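Local coordinates for protein putative diguanylate cyclase (GGDEF) with PAS/PAC domain (Rhodopseudomonas palustris, PDB 3LIF) that probably makes cyclic di-GMP from two GTP molecules through a GGDEF domain, this chain being its extracellular PDC-fold sensor domain, at residues Y209-P214 against K220-R225; V195-A200 against P231-V236. All coordinates share one frame; numbering follows the deposited sequence.

Interaction 1 (Y209-P214 against K220-R225)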
loop_
_atom_site.group_PDB
_atom_site.type_symbol
_atom_site.label_atom_id
_atom_site.label_comp_id
_atom_site.label_asym_id
_atom_site.label_seq_id
_atom_site.Cartn_x
_atom_site.Cartn_y
_atom_site.Cartn_z
ATOM N N TYR A 209 -14.156 -5.012 -17.190
ATOM C CA TYR A 209 -15.585 -4.723 -17.425
ATOM C C TYR A 209 -15.941 -3.254 -17.534
ATOM O O TYR A 209 -15.109 -2.384 -17.340
ATOM C CB TYR A 209 -16.470 -5.346 -16.337
ATOM C CG TYR A 209 -16.198 -4.816 -14.953
ATOM C CD1 TYR A 209 -16.846 -3.697 -14.484
ATOM C CD2 TYR A 209 -15.263 -5.427 -14.126
ATOM C CE1 TYR A 209 -16.564 -3.201 -13.231
ATOM C CE2 TYR A 209 -14.979 -4.929 -12.874
ATOM C CZ TYR A 209 -15.629 -3.827 -12.421
ATOM O OH TYR A 209 -15.339 -3.315 -11.157
ATOM N N LEU A 210 -17.184 -2.936 -17.814
ATOM C CA LEU A 210 -17.466 -1.540 -18.080
ATOM C C LEU A 210 -18.078 -0.904 -16.868
ATOM O O LEU A 210 -18.890 -1.508 -16.249
ATOM C CB LEU A 210 -18.407 -1.410 -19.268
ATOM C CG LEU A 210 -18.732 0.059 -19.567
ATOM C CD1 LEU A 210 -17.974 0.617 -20.776
ATOM C CD2 LEU A 210 -20.265 0.224 -19.730
ATOM N N THR A 211 -17.719 0.315 -16.508
ATOM C CA THR A 211 -18.191 0.829 -15.223
ATOM C C THR A 211 -18.091 2.350 -15.159
ATOM O O THR A 211 -17.656 3.001 -16.100
ATOM C CB THR A 211 -17.377 0.188 -14.074
ATOM O OG1 THR A 211 -18.025 0.450 -12.851
ATOM C CG2 THR A 211 -16.011 0.779 -13.988
ATOM N N VAL A 212 -18.523 2.953 -14.069
ATOM C CA VAL A 212 -18.470 4.398 -13.995
ATOM C C VAL A 212 -17.391 4.787 -12.973
ATOM O O VAL A 212 -17.361 4.278 -11.876
ATOM C CB VAL A 212 -19.841 5.025 -13.554
ATOM C CG1 VAL A 212 -19.706 6.533 -13.417
ATOM C CG2 VAL A 212 -20.970 4.698 -14.495
ATOM N N SER A 213 -16.511 5.709 -13.321
ATOM C CA SER A 213 -15.520 6.161 -12.392
ATOM C C SER A 213 -16.195 6.908 -11.297
ATOM O O SER A 213 -17.008 7.796 -11.528
ATOM C CB SER A 213 -14.521 7.094 -13.060
ATOM O OG SER A 213 -13.719 7.743 -12.080
ATOM N N PRO A 214 -15.821 6.589 -10.081
ATOM C CA PRO A 214 -16.297 7.343 -8.965
ATOM C C PRO A 214 -15.514 8.638 -8.814
ATOM O O PRO A 214 -15.882 9.482 -7.992
ATOM C CB PRO A 214 -16.000 6.423 -7.775
ATOM C CG PRO A 214 -15.244 5.259 -8.341
ATOM C CD PRO A 214 -14.844 5.576 -9.697
ATOM N N LYS A 220 -16.000 4.105 -18.256
ATOM C CA LYS A 220 -14.805 3.496 -18.791
ATOM C C LYS A 220 -14.748 2.017 -18.633
ATOM O O LYS A 220 -15.473 1.441 -17.828
ATOM C CB LYS A 220 -13.557 4.086 -18.177
ATOM C CG LYS A 220 -13.780 4.978 -17.015
ATOM C CD LYS A 220 -12.504 5.766 -16.727
ATOM C CE LYS A 220 -12.863 7.178 -16.331
ATOM N NZ LYS A 220 -11.735 7.799 -15.592
ATOM N N TYR A 221 -13.910 1.412 -19.471
ATOM C CA TYR A 221 -13.497 0.049 -19.283
ATOM C C TYR A 221 -12.421 0.011 -18.203
ATOM O O TYR A 221 -11.497 0.832 -18.216
ATOM C CB TYR A 221 -12.929 -0.533 -20.565
ATOM C CG TYR A 221 -13.994 -0.976 -21.498
ATOM C CD1 TYR A 221 -14.593 -0.072 -22.365
ATOM C CD2 TYR A 221 -14.440 -2.296 -21.503
ATOM C CE1 TYR A 221 -15.596 -0.448 -23.236
ATOM C CE2 TYR A 221 -15.467 -2.706 -22.400
ATOM C CZ TYR A 221 -16.042 -1.763 -23.264
ATOM O OH TYR A 221 -17.055 -2.125 -24.161
ATOM N N LEU A 222 -12.565 -0.955 -17.292
ATOM C CA LEU A 222 -11.693 -1.153 -16.153
ATOM C C LEU A 222 -11.182 -2.595 -16.077
ATOM O O LEU A 222 -11.941 -3.634 -16.209
ATOM C CB LEU A 222 -12.457 -0.830 -14.862
ATOM C CG LEU A 222 -11.762 -1.025 -13.485
ATOM C CD1 LEU A 222 -12.377 -0.119 -12.469
ATOM C CD2 LEU A 222 -11.781 -2.470 -13.003
ATOM N N ALA A 223 -9.889 -2.689 -15.859
ATOM C CA ALA A 223 -9.322 -3.992 -15.617
ATOM C C ALA A 223 -8.791 -3.938 -14.177
ATOM O O ALA A 223 -8.226 -2.908 -13.754
ATOM C CB ALA A 223 -8.208 -4.254 -16.583
ATOM N N TYR A 224 -8.995 -5.034 -13.441
ATOM C CA TYR A 224 -8.513 -5.166 -12.085
ATOM C C TYR A 224 -7.915 -6.522 -11.880
ATOM O O TYR A 224 -8.266 -7.485 -12.554
ATOM C CB TYR A 224 -9.653 -5.049 -11.101
ATOM C CG TYR A 224 -10.569 -6.250 -11.096
ATOM C CD1 TYR A 224 -10.260 -7.356 -10.323
ATOM C CD2 TYR A 224 -11.763 -6.290 -11.900
ATOM C CE1 TYR A 224 -11.104 -8.469 -10.285
ATOM C CE2 TYR A 224 -12.621 -7.379 -11.881
ATOM C CZ TYR A 224 -12.273 -8.474 -11.063
ATOM O OH TYR A 224 -13.049 -9.594 -10.976
ATOM N N ARG A 225 -7.053 -6.592 -10.886
ATOM C CA ARG A 225 -6.385 -7.819 -10.504
ATOM C C ARG A 225 -5.915 -7.838 -9.021
ATOM O O ARG A 225 -5.228 -6.913 -8.545
ATOM C CB ARG A 225 -5.177 -8.048 -11.435
ATOM C CG ARG A 225 -4.488 -9.371 -11.191
ATOM C CD ARG A 225 -3.278 -9.522 -12.028
ATOM N NE ARG A 225 -3.581 -9.225 -13.432
ATOM C CZ ARG A 225 -3.884 -10.143 -14.363
ATOM N NH1 ARG A 225 -3.932 -11.430 -14.060
ATOM N NH2 ARG A 225 -4.136 -9.767 -15.602
HETATM O O HOH W 1 -11.362 6.605 -12.620
#

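Interaction 2 (V195-A200 against P231-V236)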
loop_
_atom_site.group_PDB
_atom_site.type_symbol
_atom_site.label_atom_id
_atom_site.label_comp_id
_atom_site.label_asym_id
_atom_site.label_seq_id
_atom_site.Cartn_x
_atom_site.Cartn_y
_atom_site.Cartn_z
ATOM N N VAL A 195 -18.715 -1.633 -7.535
ATOM C CA VAL A 195 -19.051 -2.871 -8.123
ATOM C C VAL A 195 -17.863 -3.809 -7.990
ATOM O O VAL A 195 -18.040 -5.041 -7.753
ATOM C CB VAL A 195 -19.404 -2.637 -9.639
ATOM C CG1 VAL A 195 -19.318 -3.893 -10.429
ATOM C CG2 VAL A 195 -20.812 -2.040 -9.745
ATOM N N LEU A 196 -16.665 -3.258 -8.205
ATOM C CA LEU A 196 -15.428 -4.009 -8.012
ATOM C C LEU A 196 -15.476 -4.891 -6.749
ATOM O O LEU A 196 -15.045 -6.061 -6.774
ATOM C CB LEU A 196 -14.306 -3.007 -7.815
ATOM C CG LEU A 196 -12.931 -3.352 -8.348
ATOM C CD1 LEU A 196 -11.900 -2.618 -7.487
ATOM C CD2 LEU A 196 -12.653 -4.890 -8.537
ATOM N N PHE A 197 -15.991 -4.321 -5.648
ATOM C CA PHE A 197 -16.022 -5.068 -4.414
ATOM C C PHE A 197 -17.341 -5.792 -4.168
ATOM O O PHE A 197 -17.333 -6.881 -3.563
ATOM C CB PHE A 197 -15.585 -4.214 -3.202
ATOM C CG PHE A 197 -14.187 -3.660 -3.335
ATOM C CD1 PHE A 197 -13.083 -4.421 -2.963
ATOM C CD2 PHE A 197 -13.967 -2.392 -3.871
ATOM C CE1 PHE A 197 -11.793 -3.927 -3.094
ATOM C CE2 PHE A 197 -12.674 -1.879 -4.001
ATOM C CZ PHE A 197 -11.589 -2.653 -3.651
ATOM N N GLN A 198 -18.461 -5.224 -4.620
ATOM C CA GLN A 198 -19.751 -5.871 -4.433
ATOM C C GLN A 198 -19.931 -7.143 -5.295
ATOM O O GLN A 198 -20.456 -8.145 -4.803
ATOM C CB GLN A 198 -20.871 -4.900 -4.666
ATOM C CG GLN A 198 -20.924 -3.740 -3.626
ATOM C CD GLN A 198 -21.125 -4.241 -2.200
ATOM O OE1 GLN A 198 -20.376 -3.907 -1.323
ATOM N NE2 GLN A 198 -22.174 -5.027 -1.968
ATOM N N LYS A 199 -19.451 -7.170 -6.550
ATOM C CA LYS A 199 -19.728 -8.348 -7.407
ATOM C C LYS A 199 -18.469 -8.911 -8.110
ATOM O O LYS A 199 -18.213 -10.123 -8.087
ATOM C CB LYS A 199 -20.842 -7.991 -8.400
ATOM C CG LYS A 199 -22.149 -7.404 -7.757
ATOM C CD LYS A 199 -23.237 -8.348 -8.131
ATOM C CE LYS A 199 -24.248 -8.724 -7.031
ATOM N NZ LYS A 199 -25.255 -7.670 -6.858
ATOM N N ALA A 200 -17.644 -8.062 -8.693
ATOM C CA ALA A 200 -16.499 -8.593 -9.401
ATOM C C ALA A 200 -15.468 -9.359 -8.528
ATOM O O ALA A 200 -15.086 -10.488 -8.860
ATOM C CB ALA A 200 -15.803 -7.504 -10.193
ATOM N N PRO A 231 -3.050 -8.473 0.682
ATOM C CA PRO A 231 -4.477 -8.154 0.433
ATOM C C PRO A 231 -4.694 -6.779 -0.275
ATOM O O PRO A 231 -5.311 -5.858 0.294
ATOM C CB PRO A 231 -5.061 -8.105 1.835
ATOM C CG PRO A 231 -3.885 -7.606 2.721
ATOM C CD PRO A 231 -2.631 -8.193 2.076
ATOM N N LEU A 232 -4.171 -6.637 -1.490
ATOM C CA LEU A 232 -4.299 -5.394 -2.258
ATOM C C LEU A 232 -4.945 -5.725 -3.617
ATOM O O LEU A 232 -4.898 -6.865 -4.049
ATOM C CB LEU A 232 -2.915 -4.782 -2.458
ATOM C CG LEU A 232 -2.191 -4.500 -1.143
ATOM C CD1 LEU A 232 -0.769 -3.982 -1.362
ATOM C CD2 LEU A 232 -2.976 -3.462 -0.330
ATOM N N VAL A 233 -5.537 -4.752 -4.282
ATOM C CA VAL A 233 -6.044 -4.947 -5.630
ATOM C C VAL A 233 -5.520 -3.790 -6.463
ATOM O O VAL A 233 -5.341 -2.702 -5.946
ATOM C CB VAL A 233 -7.562 -4.849 -5.628
ATOM C CG1 VAL A 233 -8.145 -5.237 -6.994
ATOM C CG2 VAL A 233 -8.100 -5.748 -4.556
ATOM N N VAL A 234 -5.260 -3.988 -7.743
ATOM C CA VAL A 234 -4.904 -2.819 -8.553
ATOM C C VAL A 234 -5.982 -2.684 -9.574
ATOM O O VAL A 234 -6.570 -3.707 -9.979
ATOM C CB VAL A 234 -3.599 -3.017 -9.306
ATOM C CG1 VAL A 234 -2.429 -2.928 -8.353
ATOM C CG2 VAL A 234 -3.612 -4.387 -10.013
ATOM N N THR A 235 -6.262 -1.457 -10.006
ATOM C CA THR A 235 -7.196 -1.285 -11.123
ATOM C C THR A 235 -6.607 -0.324 -12.145
ATOM O O THR A 235 -5.931 0.597 -11.735
ATOM C CB THR A 235 -8.514 -0.703 -10.640
ATOM O OG1 THR A 235 -8.305 0.646 -10.180
ATOM C CG2 THR A 235 -9.133 -1.561 -9.505
ATOM N N VAL A 236 -6.837 -0.551 -13.454
ATOM C CA VAL A 236 -6.509 0.411 -14.535
ATOM C C VAL A 236 -7.770 0.679 -15.289
ATOM O O VAL A 236 -8.460 -0.259 -15.664
ATOM C CB VAL A 236 -5.694 -0.187 -15.698
ATOM C CG1 VAL A 236 -4.672 0.792 -16.151
ATOM C CG2 VAL A 236 -5.060 -1.463 -15.381
#

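Interaction 1 (Y209-P214 against K220-R225)
Leu210 CD1 sits over one face of the Tyr221 ring, 3.9 Å from its centroid and shifted toward the rim, a CH-pi contact between partners of a non-hydrogen-bonded pair. On the opposite face of the sheet, with Leu222 and Thr211, Tyr224 CE2 comes to the edge of the Tyr209 ring, near its plane and 3.5 Å from Tyr209 CE2, the side chains crossing at about a right angle. Leu222 runs alongside Tyr209, its CD2 4.0 Å from Tyr209 CE2. With CG between the backbone N and the carbonyl carbon (chi1 62°), the Tyr209 ring reaches both neighbours and also touches Ala200 of helix 195-203. An alanine here would be likely to leave Leu222 CD2 and Tyr224 CE2 without their aromatic neighbour and open a gap beneath that helix. Four backbone bonds join the hydrogen-bonded pairs Tyr209-Leu222 and Thr211-Lys220, the straightest from Lys220 N to Thr211 O (2.9 Å, 171° at the hydrogen). A water links Ser213 OG, also hydrogen-bonded to Phe215 N, and Lys220 NZ, which bonds Gly166 O and makes a salt bridge to Asp216. The hairpin thus combines paired backbone amides, apolar contacts on both faces, and a lysine charge probably balanced by Asp216 in the turn.

Interaction 2 (V195-A200 against P231-V236)
Leu196 and Thr235 make the closest contact between 195-200 and 231-236: Leu196 CD1 meets Thr235 CG2 at 3.6 Å, methyl against methyl, with the side chains angled across one another. At the next residue of the helix, Phe197 CE1 approaches Val233 CG2 more loosely, at 4.4 Å. No hydrogen bond joins the two segments, so the contact is purely apolar and small, with about 127 Å² buried. Thr235 turns its methyl rather than its hydroxyl to the leucine because CG2 lies anti to the carbonyl carbon while OG1 takes the place between the backbone N and that carbon (chi1 67°). Val233 and Thr235, two residues apart, both point toward the helix, as alternation along a strand requires, whereas Val234 points away. Further out, Leu196 and Thr235 both also touch Tyr224, and Leu172 of the adjoining strand touches both Phe197 and Thr235. On the helix, Val195 O accepts from both Lys199 N and Ala200 N within a wider pi-type turn. Val234 and Val236 instead pack on the long helix 5-47, so the strand is covered on both faces. A central antiparallel sheet between a long N-terminal helix and shorter elements belongs to the PDC fold of Cache-type sensor domains.

In the fold
Interactions 1 and 2 have centres about 9 Å apart and meet in the same five-stranded antiparallel sheet, where strand 219-226 lies between 206-212 and 232-239. Along the chain, helix 195-203 leads into the hairpin 206-212/219-226, and strand 232-239 follows, so interaction 1 is nested within the loop closed by interaction 2. The two are joined by probable backbone hydrogen bonds, Val236 N to Ala223 O and Val234 N to Arg225 O, and by packing of Tyr209 OH on Leu196 CA. The hairpin thus reaches the central strand while the helix packs on its face, building the second of two sheets in the extracellular sensor domain, probably the one nearer the membrane.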